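Local coordinates for PspGI restriction endonuclease (PDB 3BM3), which probably cuts double-stranded DNA at a specific site as a type II restriction endonuclease, here in complex with its substrate DNA, at residues C[106-111]-C[248-253]; C[54-59]-C[190-195]; C[69-74]-C[90-95]. The protein carries 2 engineered substitutions. One frame throughout, in Å; residues are numbered along the deposited sequence.

Contact 1 (C[106-111]-C[248-253])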
loop_
_atom_site.group_PDB
_atom_site.type_symbol
_atom_site.label_atom_id
_atom_site.label_comp_id
_atom_site.label_asym_id
_atom_site.label_seq_id
_atom_site.Cartn_x
_atom_site.Cartn_y
_atom_site.Cartn_z
ATOM N N ILE C 106 5.604 -12.019 13.347
ATOM C CA ILE C 106 6.092 -13.090 14.220
ATOM C C ILE C 106 6.285 -12.652 15.668
ATOM O O ILE C 106 5.871 -13.335 16.602
ATOM C CB ILE C 106 7.383 -13.697 13.694
ATOM C CG1 ILE C 106 7.087 -14.391 12.358
ATOM C CG2 ILE C 106 7.968 -14.648 14.743
ATOM C CD1 ILE C 106 8.311 -14.791 11.546
ATOM N N ILE C 107 6.917 -11.502 15.827
ATOM C CA ILE C 107 7.120 -10.912 17.128
ATOM C C ILE C 107 5.783 -10.743 17.843
ATOM O O ILE C 107 5.643 -11.110 19.004
ATOM C CB ILE C 107 7.865 -9.594 16.944
ATOM C CG1 ILE C 107 9.300 -9.925 16.485
ATOM C CG2 ILE C 107 7.849 -8.805 18.231
ATOM C CD1 ILE C 107 10.093 -8.672 16.065
ATOM N N PHE C 108 4.783 -10.246 17.123
ATOM C CA PHE C 108 3.458 -10.077 17.669
ATOM C C PHE C 108 2.939 -11.416 18.200
ATOM O O PHE C 108 2.394 -11.464 19.315
ATOM C CB PHE C 108 2.520 -9.489 16.618
ATOM C CG PHE C 108 1.247 -8.949 17.189
ATOM C CD1 PHE C 108 1.222 -7.682 17.747
ATOM C CD2 PHE C 108 0.066 -9.699 17.168
ATOM C CE1 PHE C 108 0.042 -7.181 18.284
ATOM C CE2 PHE C 108 -1.106 -9.180 17.689
ATOM C CZ PHE C 108 -1.098 -7.924 18.231
ATOM N N THR C 109 3.117 -12.502 17.439
ATOM C CA THR C 109 2.659 -13.821 17.886
ATOM C C THR C 109 3.356 -14.283 19.155
ATOM O O THR C 109 2.769 -14.943 19.985
ATOM C CB THR C 109 2.766 -14.917 16.794
ATOM O OG1 THR C 109 4.131 -15.252 16.556
ATOM C CG2 THR C 109 2.183 -14.420 15.519
ATOM N N LYS C 110 4.631 -13.962 19.274
ATOM C CA LYS C 110 5.384 -14.344 20.453
ATOM C C LYS C 110 4.771 -13.710 21.680
ATOM O O LYS C 110 4.699 -14.338 22.758
ATOM C CB LYS C 110 6.833 -13.906 20.282
ATOM C CG LYS C 110 7.538 -14.585 19.142
ATOM C CD LYS C 110 7.419 -16.122 19.215
ATOM C CE LYS C 110 8.258 -16.814 18.163
ATOM N NZ LYS C 110 7.866 -18.271 18.003
ATOM N N LEU C 111 4.365 -12.452 21.519
ATOM C CA LEU C 111 3.681 -11.724 22.607
ATOM C C LEU C 111 2.305 -12.311 22.882
ATOM O O LEU C 111 1.962 -12.569 24.018
ATOM C CB LEU C 111 3.584 -10.247 22.309
ATOM C CG LEU C 111 4.946 -9.538 22.398
ATOM C CD1 LEU C 111 4.970 -8.231 21.609
ATOM C CD2 LEU C 111 5.316 -9.293 23.867
ATOM N N ASP C 248 -0.540 -1.831 24.936
ATOM C CA ASP C 248 -1.838 -2.016 25.555
ATOM C C ASP C 248 -2.660 -3.090 24.885
ATOM O O ASP C 248 -3.679 -3.541 25.445
ATOM C CB ASP C 248 -2.678 -0.747 25.441
ATOM C CG ASP C 248 -2.156 0.394 26.245
ATOM O OD1 ASP C 248 -1.259 0.201 27.039
ATOM O OD2 ASP C 248 -2.673 1.504 26.044
ATOM N N ILE C 249 -2.273 -3.504 23.680
ATOM C CA ILE C 249 -3.181 -4.339 22.923
ATOM C C ILE C 249 -3.382 -5.699 23.607
ATOM O O ILE C 249 -4.420 -6.295 23.504
ATOM C CB ILE C 249 -2.754 -4.504 21.468
ATOM C CG1 ILE C 249 -3.908 -5.066 20.638
ATOM C CG2 ILE C 249 -1.455 -5.357 21.358
ATOM C CD1 ILE C 249 -3.696 -5.020 19.132
ATOM N N PHE C 250 -2.386 -6.176 24.312
ATOM C CA PHE C 250 -2.433 -7.512 24.877
ATOM C C PHE C 250 -3.448 -7.621 25.991
ATOM O O PHE C 250 -4.326 -8.499 25.961
ATOM C CB PHE C 250 -1.026 -7.928 25.259
ATOM C CG PHE C 250 -0.122 -7.875 24.075
ATOM C CD1 PHE C 250 -0.226 -8.830 23.095
ATOM C CD2 PHE C 250 0.696 -6.778 23.845
ATOM C CE1 PHE C 250 0.535 -8.744 21.968
ATOM C CE2 PHE C 250 1.454 -6.686 22.718
ATOM C CZ PHE C 250 1.375 -7.666 21.771
ATOM N N ASP C 251 -3.405 -6.680 26.915
ATOM C CA ASP C 251 -4.409 -6.644 27.959
ATOM C C ASP C 251 -5.773 -6.285 27.370
ATOM O O ASP C 251 -6.791 -6.790 27.802
ATOM C CB ASP C 251 -4.000 -5.659 29.042
ATOM C CG ASP C 251 -4.971 -5.654 30.193
ATOM O OD1 ASP C 251 -5.181 -6.752 30.719
ATOM O OD2 ASP C 251 -5.549 -4.579 30.494
ATOM N N ASP C 252 -5.802 -5.426 26.346
ATOM C CA ASP C 252 -7.069 -5.071 25.695
ATOM C C ASP C 252 -7.728 -6.318 25.118
ATOM O O ASP C 252 -8.944 -6.497 25.198
ATOM C CB ASP C 252 -6.834 -4.059 24.591
ATOM C CG ASP C 252 -6.544 -2.657 25.094
ATOM O OD1 ASP C 252 -6.569 -2.415 26.319
ATOM O OD2 ASP C 252 -6.322 -1.773 24.227
ATOM N N ILE C 253 -6.924 -7.188 24.528
ATOM C CA ILE C 253 -7.452 -8.421 23.972
ATOM C C ILE C 253 -7.977 -9.296 25.113
ATOM O O ILE C 253 -9.077 -9.841 25.054
ATOM C CB ILE C 253 -6.385 -9.198 23.210
ATOM C CG1 ILE C 253 -6.021 -8.470 21.919
ATOM C CG2 ILE C 253 -6.883 -10.595 22.873
ATOM C CD1 ILE C 253 -4.665 -8.948 21.344
#
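Leu111 and Phe250 mark the closest backbone approach of the two helical segments, with their CA atoms 7.8 Å apart. The local axes of 106-111 and 249-253 pass 12.0 Å from each other and cross at -52°. That spacing leaves room for large side chains, and two phenylalanines fill much of it. No hydrogen bond joins the segments; the contact is apolar.

The Phe250 ring reaches across to Leu111. Its CE1 atom lies 3.4 Å from CB of Leu111, and its CZ atom also meets CD1 of Leu111 at 3.6 Å. The two side chains run at about a right angle. CE1 of Phe250 also lies over one face of the Phe108 ring, offset toward its rim. The Phe108 ring is turned away from its own backbone N (chi1 -165°), which swings it toward the C-terminal helix. There CE1 of Phe108 lies 3.8 Å from CZ of Phe250. The ring planes are inclined at 40°, with centroids 5.3 Å apart, neither a stack nor an edge-to-face pair.

The contact joins helix 85-115 to the C-terminal helix 249-259, beside a mixed sheet consistent with the PD-(D/E)XK nuclease fold of its family. Ile249 links the aromatic pair to that sheet, since it also packs on Trp188 and Val190 of strand 186-191. Its CG2 methyl sits 3.4 Å above the plane of the Phe250 ring, over the centre. The same methyl touches CE1 of Phe108 at 3.9 Å, while CD1 of Ile249 lies near CZ of Phe108. Further aromatic rings continue the cluster: Phe139 meets Phe108, and Phe115 meets Phe250 nearly in parallel.

Contact 2 (C[54-59]-C[190-195])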
loop_
_atom_site.group_PDB
_atom_site.type_symbol
_atom_site.label_atom_id
_atom_site.label_comp_id
_atom_site.label_asym_id
_atom_site.label_seq_id
_atom_site.Cartn_x
_atom_site.Cartn_y
_atom_site.Cartn_z
ATOM N N ARG C 54 8.644 -2.293 23.814
ATOM C CA ARG C 54 10.093 -2.318 23.913
ATOM C C ARG C 54 10.691 -3.661 23.529
ATOM O O ARG C 54 11.716 -3.707 22.885
ATOM C CB ARG C 54 10.552 -1.900 25.296
ATOM C CG ARG C 54 10.296 -0.458 25.525
ATOM C CD ARG C 54 10.760 -0.061 26.887
ATOM N NE ARG C 54 10.726 1.393 27.047
ATOM C CZ ARG C 54 10.124 2.054 28.038
ATOM N NH1 ARG C 54 9.469 1.412 29.003
ATOM N NH2 ARG C 54 10.178 3.382 28.071
ATOM N N ILE C 55 10.063 -4.753 23.937
ATOM C CA ILE C 55 10.546 -6.065 23.583
ATOM C C ILE C 55 10.422 -6.241 22.097
ATOM O O ILE C 55 11.342 -6.753 21.427
ATOM C CB ILE C 55 9.754 -7.157 24.292
ATOM C CG1 ILE C 55 10.084 -7.124 25.787
ATOM C CG2 ILE C 55 10.108 -8.534 23.742
ATOM C CD1 ILE C 55 9.304 -8.122 26.619
ATOM N N ALA C 56 9.287 -5.826 21.559
ATOM C CA ALA C 56 9.050 -5.945 20.113
ATOM C C ALA C 56 10.073 -5.177 19.312
ATOM O O ALA C 56 10.648 -5.709 18.363
ATOM C CB ALA C 56 7.650 -5.473 19.722
ATOM N N LYS C 57 10.356 -3.957 19.745
ATOM C CA LYS C 57 11.292 -3.103 19.039
ATOM C C LYS C 57 12.706 -3.679 19.136
ATOM O O LYS C 57 13.435 -3.700 18.146
ATOM C CB LYS C 57 11.243 -1.686 19.593
ATOM C CG LYS C 57 12.056 -0.663 18.815
ATOM C CD LYS C 57 11.561 0.755 19.094
ATOM C CE LYS C 57 12.438 1.852 18.483
ATOM N NZ LYS C 57 11.845 2.457 17.236
HETATM N N MSE C 58 13.081 -4.124 20.332
HETATM C CA MSE C 58 14.408 -4.689 20.567
HETATM C C MSE C 58 14.601 -5.959 19.746
HETATM O O MSE C 58 15.652 -6.148 19.130
HETATM C CB MSE C 58 14.631 -4.942 22.071
HETATM C CG MSE C 58 14.946 -6.371 22.435
HETATM SE SE MSE C 58 15.896 -6.470 24.111
HETATM C CE MSE C 58 17.486 -5.443 23.619
ATOM N N LEU C 59 13.583 -6.818 19.742
ATOM C CA LEU C 59 13.625 -8.072 19.030
ATOM C C LEU C 59 13.662 -7.823 17.520
ATOM O O LEU C 59 14.424 -8.474 16.778
ATOM C CB LEU C 59 12.408 -8.945 19.408
ATOM C CG LEU C 59 12.376 -10.359 18.824
ATOM C CD1 LEU C 59 13.706 -11.095 18.989
ATOM C CD2 LEU C 59 11.237 -11.155 19.465
ATOM N N VAL C 190 -2.992 -1.989 14.048
ATOM C CA VAL C 190 -1.722 -1.836 14.732
ATOM C C VAL C 190 -0.670 -1.387 13.721
ATOM O O VAL C 190 -0.476 -2.046 12.718
ATOM C CB VAL C 190 -1.250 -3.173 15.335
ATOM C CG1 VAL C 190 0.093 -3.007 15.983
ATOM C CG2 VAL C 190 -2.275 -3.722 16.274
ATOM N N GLY C 191 -0.013 -0.275 14.029
ATOM C CA GLY C 191 1.074 0.224 13.228
ATOM C C GLY C 191 2.268 0.276 14.123
ATOM O O GLY C 191 2.137 0.426 15.347
ATOM N N PHE C 192 3.435 0.068 13.561
ATOM C CA PHE C 192 4.644 0.094 14.354
ATOM C C PHE C 192 5.560 1.145 13.728
ATOM O O PHE C 192 6.642 0.859 13.226
ATOM C CB PHE C 192 5.269 -1.291 14.390
ATOM C CG PHE C 192 6.024 -1.569 15.660
ATOM C CD1 PHE C 192 5.369 -1.547 16.852
ATOM C CD2 PHE C 192 7.376 -1.863 15.638
ATOM C CE1 PHE C 192 6.050 -1.766 18.049
ATOM C CE2 PHE C 192 8.046 -2.104 16.819
ATOM C CZ PHE C 192 7.350 -2.077 18.017
ATOM N N ASP C 193 5.070 2.378 13.770
ATOM C CA ASP C 193 5.571 3.453 12.925
ATOM C C ASP C 193 5.583 4.699 13.737
ATOM O O ASP C 193 4.545 5.217 14.130
ATOM C CB ASP C 193 4.681 3.603 11.672
ATOM C CG ASP C 193 5.237 4.564 10.649
ATOM O OD1 ASP C 193 6.072 5.413 11.012
ATOM O OD2 ASP C 193 4.789 4.490 9.476
ATOM N N GLU C 194 6.778 5.202 13.959
ATOM C CA GLU C 194 6.977 6.412 14.729
ATOM C C GLU C 194 6.459 7.648 13.996
ATOM O O GLU C 194 6.319 8.697 14.616
ATOM C CB GLU C 194 8.468 6.562 15.095
ATOM C CG GLU C 194 9.077 5.314 15.763
ATOM C CD GLU C 194 8.858 5.211 17.285
ATOM O OE1 GLU C 194 8.204 6.107 17.897
ATOM O OE2 GLU C 194 9.382 4.219 17.857
ATOM N N GLU C 195 6.152 7.531 12.694
ATOM C CA GLU C 195 5.630 8.641 11.912
ATOM C C GLU C 195 4.149 8.480 11.606
ATOM O O GLU C 195 3.611 9.130 10.740
ATOM C CB GLU C 195 6.438 8.809 10.619
ATOM C CG GLU C 195 7.913 9.076 10.865
ATOM C CD GLU C 195 8.197 10.148 11.920
ATOM O OE1 GLU C 195 7.561 11.242 11.870
ATOM O OE2 GLU C 195 9.075 9.904 12.790
#
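Lys57 and Glu194 form a salt bridge, with NZ of Lys57 donating a hydrogen bond to OE2 of Glu194 at 3.1 Å. The two side chains approach from opposite directions. The ammonium meets OE2 on its anti side, 20° out of the carboxylate plane. The lysine starts with CG anti to the backbone N (chi1 -173°), which carries the chain out toward Glu194, and it bends only at its last torsion.

Packing round the Phe192 ring lies next to this ion pair. CZ of Phe192 reaches the helix and makes an apolar contact with CB of Ala56 at 3.8 Å, obliquely to the ring. The backbone N of Lys57 lies at the ring edge, 3.9 Å from Phe192 CZ. Phe192 sits in the C-terminal end region of strand 186-191 of the mixed sheet, and its ring joins the sheet to helix 52-80. Phe104 of helix 85-115 stacks on it, and Phe246 meets it edge-to-face.

A turn shapes the loop that carries Glu194. OD1 of Asp193 accepts from the backbone N of Glu195 at 2.7 Å, an Asx turn. The donor comes from above the carboxylate plane, with an N-H...O angle of 157°. The other oxygen, Asp193 OD2, accepts from the backbone N of Val163.

Contact 3 (C[69-74]-C[90-95]). With nucleotides of chain B.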
loop_
_atom_site.group_PDB
_atom_site.type_symbol
_atom_site.label_atom_id
_atom_site.label_comp_id
_atom_site.label_asym_id
_atom_site.label_seq_id
_atom_site.Cartn_x
_atom_site.Cartn_y
_atom_site.Cartn_z
ATOM N N GLU C 69 23.572 -9.347 8.636
ATOM C CA GLU C 69 24.793 -10.128 8.629
ATOM C C GLU C 69 24.703 -11.235 7.610
ATOM O O GLU C 69 25.652 -11.495 6.878
ATOM C CB GLU C 69 25.066 -10.730 10.005
ATOM C CG GLU C 69 25.379 -9.694 11.084
ATOM C CD GLU C 69 25.579 -10.332 12.463
ATOM O OE1 GLU C 69 26.494 -11.171 12.592
ATOM O OE2 GLU C 69 24.839 -9.983 13.428
ATOM N N TYR C 70 23.565 -11.903 7.565
ATOM C CA TYR C 70 23.352 -12.939 6.556
ATOM C C TYR C 70 23.311 -12.345 5.158
ATOM O O TYR C 70 23.899 -12.882 4.232
ATOM C CB TYR C 70 22.072 -13.695 6.820
ATOM C CG TYR C 70 22.127 -14.626 8.009
ATOM C CD1 TYR C 70 23.297 -15.295 8.361
ATOM C CD2 TYR C 70 20.996 -14.861 8.786
ATOM C CE1 TYR C 70 23.330 -16.147 9.450
ATOM C CE2 TYR C 70 21.031 -15.706 9.866
ATOM C CZ TYR C 70 22.187 -16.365 10.181
ATOM O OH TYR C 70 22.260 -17.232 11.252
ATOM N N GLU C 71 22.635 -11.218 5.024
ATOM C CA GLU C 71 22.541 -10.537 3.727
ATOM C C GLU C 71 23.944 -10.223 3.220
ATOM O O GLU C 71 24.231 -10.364 2.044
ATOM C CB GLU C 71 21.782 -9.239 3.898
ATOM C CG GLU C 71 21.465 -8.537 2.606
ATOM C CD GLU C 71 20.802 -7.212 2.827
ATOM O OE1 GLU C 71 21.503 -6.273 3.245
ATOM O OE2 GLU C 71 19.589 -7.111 2.597
ATOM N N LYS C 72 24.821 -9.784 4.124
ATOM C CA LYS C 72 26.196 -9.416 3.769
ATOM C C LYS C 72 26.946 -10.640 3.289
ATOM O O LYS C 72 27.654 -10.609 2.280
ATOM C CB LYS C 72 26.895 -8.818 4.976
ATOM C CG LYS C 72 28.315 -8.406 4.720
ATOM C CD LYS C 72 28.858 -7.661 5.926
ATOM C CE LYS C 72 30.315 -7.340 5.746
ATOM N NZ LYS C 72 30.519 -6.538 4.510
ATOM N N GLN C 73 26.776 -11.759 3.983
ATOM C CA GLN C 73 27.397 -12.992 3.521
ATOM C C GLN C 73 26.956 -13.370 2.121
ATOM O O GLN C 73 27.759 -13.750 1.266
ATOM C CB GLN C 73 27.057 -14.142 4.453
ATOM C CG GLN C 73 27.710 -14.029 5.806
ATOM C CD GLN C 73 27.434 -15.226 6.649
ATOM O OE1 GLN C 73 27.417 -16.358 6.149
ATOM N NE2 GLN C 73 27.177 -14.998 7.917
ATOM N N VAL C 74 25.653 -13.283 1.896
ATOM C CA VAL C 74 25.077 -13.636 0.618
ATOM C C VAL C 74 25.540 -12.653 -0.459
ATOM O O VAL C 74 25.933 -13.047 -1.555
ATOM C CB VAL C 74 23.558 -13.681 0.703
ATOM C CG1 VAL C 74 22.953 -13.853 -0.682
ATOM C CG2 VAL C 74 23.136 -14.815 1.574
ATOM N N GLN C 90 18.169 -5.217 -5.524
ATOM C CA GLN C 90 16.718 -5.084 -5.615
ATOM C C GLN C 90 16.114 -6.246 -4.844
ATOM O O GLN C 90 15.169 -6.081 -4.070
ATOM C CB GLN C 90 16.259 -5.139 -7.068
ATOM C CG GLN C 90 14.768 -5.090 -7.164
ATOM C CD GLN C 90 14.279 -5.354 -8.538
ATOM O OE1 GLN C 90 14.682 -6.342 -9.140
ATOM N NE2 GLN C 90 13.445 -4.469 -9.055
ATOM N N SER C 91 16.654 -7.434 -5.088
ATOM C CA SER C 91 16.182 -8.647 -4.410
ATOM C C SER C 91 16.281 -8.526 -2.904
ATOM O O SER C 91 15.344 -8.873 -2.184
ATOM C CB SER C 91 16.897 -9.900 -4.912
ATOM O OG SER C 91 16.523 -10.219 -6.253
ATOM N N PHE C 92 17.381 -7.968 -2.416
ATOM C CA PHE C 92 17.525 -7.772 -1.008
ATOM C C PHE C 92 16.512 -6.759 -0.473
ATOM O O PHE C 92 15.953 -6.996 0.571
ATOM C CB PHE C 92 18.904 -7.287 -0.670
ATOM C CG PHE C 92 19.992 -8.315 -0.809
ATOM C CD1 PHE C 92 19.789 -9.679 -0.604
ATOM C CD2 PHE C 92 21.267 -7.887 -1.107
ATOM C CE1 PHE C 92 20.843 -10.592 -0.663
ATOM C CE2 PHE C 92 22.290 -8.796 -1.198
ATOM C CZ PHE C 92 22.094 -10.130 -0.965
ATOM N N GLN C 93 16.296 -5.641 -1.180
ATOM C CA GLN C 93 15.308 -4.650 -0.738
ATOM C C GLN C 93 13.948 -5.315 -0.646
ATOM O O GLN C 93 13.226 -5.116 0.303
ATOM C CB GLN C 93 15.267 -3.397 -1.637
ATOM C CG GLN C 93 14.246 -2.411 -1.213
ATOM C CD GLN C 93 14.539 -1.905 0.170
ATOM O OE1 GLN C 93 15.501 -1.128 0.343
ATOM N NE2 GLN C 93 13.781 -2.389 1.178
ATOM N N GLN C 94 13.600 -6.086 -1.665
ATOM C CA GLN C 94 12.311 -6.770 -1.694
ATOM C C GLN C 94 12.189 -7.773 -0.546
ATOM O O GLN C 94 11.142 -7.891 0.086
ATOM C CB GLN C 94 12.072 -7.376 -3.074
ATOM C CG GLN C 94 12.004 -6.345 -4.158
ATOM C CD GLN C 94 10.739 -5.514 -4.159
ATOM O OE1 GLN C 94 10.401 -4.894 -3.148
ATOM N NE2 GLN C 94 10.046 -5.500 -5.272
ATOM N N ALA C 95 13.277 -8.484 -0.274
ATOM C CA ALA C 95 13.364 -9.351 0.917
ATOM C C ALA C 95 13.164 -8.572 2.186
ATOM O O ALA C 95 12.444 -8.997 3.072
ATOM C CB ALA C 95 14.696 -10.107 0.934
ATOM P P DG B 9 9.506 -7.621 -10.191
ATOM O OP1 DG B 9 10.233 -6.978 -11.322
ATOM O OP2 DG B 9 8.275 -8.400 -10.463
ATOM O "O5'" DG B 9 10.526 -8.569 -9.428
ATOM C "C5'" DG B 9 11.756 -8.042 -8.952
ATOM C "C4'" DG B 9 12.030 -8.528 -7.550
ATOM O "O4'" DG B 9 11.036 -7.993 -6.634
ATOM C "C3'" DG B 9 11.983 -10.040 -7.369
ATOM O "O3'" DG B 9 12.912 -10.377 -6.348
ATOM C "C2'" DG B 9 10.556 -10.271 -6.900
ATOM C "C1'" DG B 9 10.330 -9.060 -6.010
ATOM N N9 DG B 9 8.935 -8.644 -5.886
ATOM C C8 DG B 9 8.001 -8.576 -6.889
ATOM N N7 DG B 9 6.846 -8.120 -6.484
ATOM C C5 DG B 9 7.025 -7.883 -5.129
ATOM C C6 DG B 9 6.121 -7.381 -4.156
ATOM O O6 DG B 9 4.946 -7.023 -4.311
ATOM N N1 DG B 9 6.712 -7.308 -2.900
ATOM C C2 DG B 9 8.007 -7.667 -2.612
ATOM N N2 DG B 9 8.394 -7.515 -1.343
ATOM N N3 DG B 9 8.859 -8.137 -3.511
ATOM C C4 DG B 9 8.305 -8.215 -4.739
ATOM P P DA B 10 13.209 -11.913 -6.002
ATOM O OP1 DA B 10 14.692 -12.070 -6.016
ATOM O OP2 DA B 10 12.369 -12.821 -6.801
ATOM O "O5'" DA B 10 12.781 -11.985 -4.476
ATOM C "C5'" DA B 10 13.340 -11.065 -3.555
ATOM C "C4'" DA B 10 12.674 -11.192 -2.210
ATOM O "O4'" DA B 10 11.311 -10.725 -2.289
ATOM C "C3'" DA B 10 12.604 -12.616 -1.675
ATOM O "O3'" DA B 10 12.849 -12.582 -0.282
ATOM C "C2'" DA B 10 11.178 -13.047 -1.985
ATOM C "C1'" DA B 10 10.406 -11.742 -1.872
ATOM N N9 DA B 10 9.253 -11.661 -2.758
ATOM C C8 DA B 10 9.197 -12.024 -4.081
ATOM N N7 DA B 10 8.037 -11.800 -4.643
ATOM C C5 DA B 10 7.273 -11.259 -3.618
ATOM C C6 DA B 10 5.957 -10.801 -3.577
ATOM N N6 DA B 10 5.154 -10.800 -4.642
ATOM N N1 DA B 10 5.490 -10.333 -2.399
ATOM C C2 DA B 10 6.316 -10.319 -1.341
ATOM N N3 DA B 10 7.589 -10.712 -1.260
ATOM C C4 DA B 10 8.007 -11.179 -2.448
ATOM P P DG B 8 11.299 -1.847 -11.097
ATOM O OP1 DG B 8 11.852 -0.833 -10.179
ATOM O OP2 DG B 8 12.153 -2.426 -12.172
ATOM O "O5'" DG B 8 10.778 -3.073 -10.235
ATOM C "C5'" DG B 8 9.851 -2.871 -9.184
ATOM C "C4'" DG B 8 9.539 -4.201 -8.549
ATOM O "O4'" DG B 8 8.609 -4.018 -7.453
ATOM C "C3'" DG B 8 8.859 -5.183 -9.500
ATOM O "O3'" DG B 8 9.205 -6.502 -9.094
ATOM C "C2'" DG B 8 7.391 -4.956 -9.189
ATOM C "C1'" DG B 8 7.498 -4.864 -7.684
ATOM N N9 DG B 8 6.349 -4.295 -6.994
ATOM C C8 DG B 8 5.145 -3.915 -7.539
ATOM N N7 DG B 8 4.297 -3.485 -6.648
ATOM C C5 DG B 8 4.983 -3.583 -5.445
ATOM C C6 DG B 8 4.572 -3.284 -4.129
ATOM O O6 DG B 8 3.465 -2.884 -3.740
ATOM N N1 DG B 8 5.592 -3.507 -3.209
ATOM C C2 DG B 8 6.848 -3.978 -3.521
ATOM N N2 DG B 8 7.697 -4.120 -2.502
ATOM N N3 DG B 8 7.234 -4.281 -4.745
ATOM C C4 DG B 8 6.260 -4.061 -5.652
#
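Glu71 extends its CG opposite its own amide N (chi1 -172°), while Phe92 sets CG anti to its carbonyl carbon (chi1 -72°). These torsions bring the glutamate methylene over the phenylalanine ring. Two consecutive helices, 52-80 and 85-115, joined by a short loop, pack against each other here. Segments 69-74 and 90-95 both fall in the EcoRII C-terminal family region.

CG of Glu71 stands 3.6 Å from the centroid of the Phe92 ring, almost on the ring normal, a CH-pi contact. At the ring edge, in its plane, CG1 of Val74 meets CZ of Phe92 at 3.8 Å. The carboxylate lies at the CB-CG end of Phe92, with Glu71 OE2 3.3 Å from Phe92 CB. Its oxygens are held elsewhere: OE2 by Tyr67 and Arg96, OE1 by Arg75. Without the Phe92 ring, as with an alanine here, a gap is likely to open between the helices, leaving the Glu71 methylene and Val74 without their packing partner.

The far side of helix 85-115 faces DNA. Ser91 OG donates to OP1 of DA10 of chain B at 2.6 Å. Nearby, Gln90 and Gln93 exchange hydrogen bonds with Gln93 and Gln90 of the second subunit. Gln94 reads the minor-groove edges of two guanines. Its backbone O accepts from N2 of DG9 of chain B at 3.1 Å. Its OE1 accepts from N2 of DG8 of chain B at 2.9 Å, nearly straight at 172°. Its NE2 donates twice, to N3 of DG8 of chain B at 3.1 Å and to O4' of DG9 of chain B at 3.0 Å.

In the fold
Each contact uses helix 52-80 or helix 85-115, and contact 3 uses both, near the turn between them. Contacts 1 and 2 have centres about 12 Å apart and touch, with Ile107 on Ala56 and Leu59, and Ile249 on Val190. Their segments alternate along the chain. Contact 2 joins helix 52-80 to the end region of strand 186-191, and contact 1 joins helix 85-115 to the C-terminal helix. Contact 3 is nested inside the loop closed by contact 2, and comes before contact 1. Its centre lies about 22 Å from that of contact 2 and about 29 Å from that of contact 1. Through its segment 90-95, helix 85-115 meets the DNA and the second subunit.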